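Local coordinates for serine Proteinase Inhibitor (SERPIN), Chain B (Thermobifida fusca, PDB 1MTP), which is the C-terminal fragment of a probably cleaved serpin, of a family that typically inhibits serine proteases by a suicide-substrate mechanism, at residues H18-V21 with A26-F29. Numbering follows the deposited sequence.
Sequences HIVV and AILF
Val21 meets both Leu28 and Phe29 across the hairpin, the two-against-one arrangement of a classic beta bulge. Its amide bonds to the carbonyl oxygen of Phe29 (Val21 N to Phe29 O 2.9 Å). The carbonyl oxygen of Val21 is gripped twice. Leu28 N reaches Val21 O at 2.8 Å, almost head-on to the carbonyl but with a bent N-H (133°), whereas Phe29 N donates more straightly to the same Val21 O over a longer 3.3 Å and uses a lone pair. Two donors on one acceptor let the extra residue be taken in without stranding either amide, and Leu28, with helix-like backbone angles (phi -73°, psi -41°), makes the corner.

The tight part is the face carrying Val21 and Phe29, whose side chains run side by side in the same direction, Val21 CB to Phe29 CB 3.9 Å. With CG2 of Val21 anti to the carbonyl carbon, this methyl lies against Phe29 CB, also 3.9 Å away. The valine's CB sits at the edge of the phenyl ring, near its plane, so the ring is flanked rather than covered; a compact beta-branched residue suits this place, and Phe29 also packs on the backbone of the other chain. The looser side is that of Val20 and Ile27, where a single methyl pair, CG1 of Val20 and CG2 of Ile27, touches at 4.0 Å. This side is nevertheless buried, which suits these apolar side chains.

Further along the hairpin, Ile19 continues the backbone pairing with Gly31, and Val20 packs on Leu30. Along strand 17-23, His18, Val20 and Val21 form an antiparallel ladder with a strand of the other chain, which carries the sheet across the interface and places this hairpin within the larger serpin body.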
ATOM      1  N   HIS B  18       6.302  -7.660  10.796  1.00  9.33           N
ATOM      2  CA  HIS B  18       5.986  -6.603   9.850  1.00  9.27           C
ATOM      3  C   HIS B  18       6.758  -6.852   8.564  1.00  9.13           C
ATOM      4  O   HIS B  18       7.869  -7.386   8.583  1.00  9.52           O
ATOM      5  CB  HIS B  18       6.343  -5.242  10.447  1.00 10.73           C
ATOM      6  CG  HIS B  18       5.705  -4.996  11.778  1.00 12.66           C
ATOM      7  ND1 HIS B  18       6.274  -5.408  12.964  1.00 15.98           N
ATOM      8  CD2 HIS B  18       4.513  -4.445  12.104  1.00 11.80           C
ATOM      9  CE1 HIS B  18       5.458  -5.120  13.964  1.00 14.10           C
ATOM     10  NE2 HIS B  18       4.383  -4.536  13.468  1.00 14.80           N
ATOM     11  N   ILE B  19       6.158  -6.478   7.444  1.00  8.01           N
ATOM     12  CA  ILE B  19       6.785  -6.695   6.158  1.00  8.66           C
ATOM     13  C   ILE B  19       6.702  -5.433   5.311  1.00  7.95           C
ATOM     14  O   ILE B  19       5.673  -4.756   5.279  1.00  8.28           O
ATOM     15  CB  ILE B  19       6.118  -7.902   5.442  1.00  8.66           C
ATOM     16  CG1 ILE B  19       6.841  -8.214   4.133  1.00 11.09           C
ATOM     17  CG2 ILE B  19       4.645  -7.623   5.206  1.00 11.20           C
ATOM     18  CD1 ILE B  19       6.436  -9.555   3.535  1.00 12.59           C
ATOM     19  N   VAL B  20       7.806  -5.116   4.643  1.00  8.19           N
ATOM     20  CA  VAL B  20       7.891  -3.930   3.807  1.00  8.93           C
ATOM     21  C   VAL B  20       8.356  -4.313   2.407  1.00  8.41           C
ATOM     22  O   VAL B  20       9.498  -4.725   2.229  1.00  9.40           O
ATOM     23  CB  VAL B  20       8.910  -2.916   4.386  1.00  9.02           C
ATOM     24  CG1 VAL B  20       8.873  -1.619   3.588  1.00  9.43           C
ATOM     25  CG2 VAL B  20       8.619  -2.656   5.857  1.00  9.84           C
ATOM     26  N   VAL B  21       7.468  -4.199   1.422  1.00  7.86           N
ATOM     27  CA  VAL B  21       7.835  -4.502   0.040  1.00  8.73           C
ATOM     28  C   VAL B  21       8.149  -3.140  -0.563  1.00  7.19           C
ATOM     29  O   VAL B  21       7.277  -2.276  -0.646  1.00  8.12           O
ATOM     30  CB  VAL B  21       6.671  -5.163  -0.731  1.00  8.51           C
ATOM     31  CG1 VAL B  21       7.102  -5.476  -2.158  1.00  9.87           C
ATOM     32  CG2 VAL B  21       6.237  -6.439  -0.022  1.00  8.92           C
ATOM     33  N   ALA B  26      10.022   3.773  -2.582  1.00  9.08           N
ATOM     34  CA  ALA B  26       8.599   3.723  -2.276  1.00  9.04           C
ATOM     35  C   ALA B  26       8.202   2.417  -1.600  1.00  8.91           C
ATOM     36  O   ALA B  26       8.777   1.363  -1.872  1.00  8.37           O
ATOM     37  CB  ALA B  26       7.787   3.900  -3.551  1.00 10.76           C
ATOM     38  N   ILE B  27       7.223   2.497  -0.703  1.00  8.52           N
ATOM     39  CA  ILE B  27       6.723   1.309  -0.027  1.00  8.03           C
ATOM     40  C   ILE B  27       5.505   0.840  -0.819  1.00  8.74           C
ATOM     41  O   ILE B  27       4.443   1.458  -0.764  1.00  8.94           O
ATOM     42  CB  ILE B  27       6.285   1.607   1.421  1.00  8.90           C
ATOM     43  CG1 ILE B  27       7.458   2.179   2.220  1.00 10.13           C
ATOM     44  CG2 ILE B  27       5.763   0.327   2.071  1.00 10.06           C
ATOM     45  CD1 ILE B  27       7.080   2.646   3.612  1.00 11.88           C
ATOM     46  N   LEU B  28       5.669  -0.242  -1.570  1.00  7.90           N
ATOM     47  CA  LEU B  28       4.583  -0.778  -2.381  1.00  7.77           C
ATOM     48  C   LEU B  28       3.537  -1.470  -1.513  1.00  7.98           C
ATOM     49  O   LEU B  28       2.342  -1.343  -1.756  1.00  8.10           O
ATOM     50  CB  LEU B  28       5.149  -1.755  -3.411  1.00  8.15           C
ATOM     51  CG  LEU B  28       6.264  -1.172  -4.281  1.00  9.02           C
ATOM     52  CD1 LEU B  28       6.802  -2.253  -5.202  1.00  8.40           C
ATOM     53  CD2 LEU B  28       5.733   0.010  -5.090  1.00  9.68           C
ATOM     54  N   PHE B  29       4.000  -2.210  -0.509  1.00  7.93           N
ATOM     55  CA  PHE B  29       3.110  -2.908   0.413  1.00  8.32           C
ATOM     56  C   PHE B  29       3.685  -2.844   1.813  1.00  7.93           C
ATOM     57  O   PHE B  29       4.886  -3.044   2.015  1.00  8.82           O
ATOM     58  CB  PHE B  29       2.929  -4.369  -0.020  1.00  8.38           C
ATOM     59  CG  PHE B  29       2.238  -4.513  -1.338  1.00  9.32           C
ATOM     60  CD1 PHE B  29       0.856  -4.366  -1.431  1.00 10.24           C
ATOM     61  CD2 PHE B  29       2.971  -4.705  -2.502  1.00 10.44           C
ATOM     62  CE1 PHE B  29       0.218  -4.401  -2.666  1.00 10.14           C
ATOM     63  CE2 PHE B  29       2.341  -4.740  -3.743  1.00  9.73           C
ATOM     64  CZ  PHE B  29       0.960  -4.585  -3.823  1.00  9.98           C
TER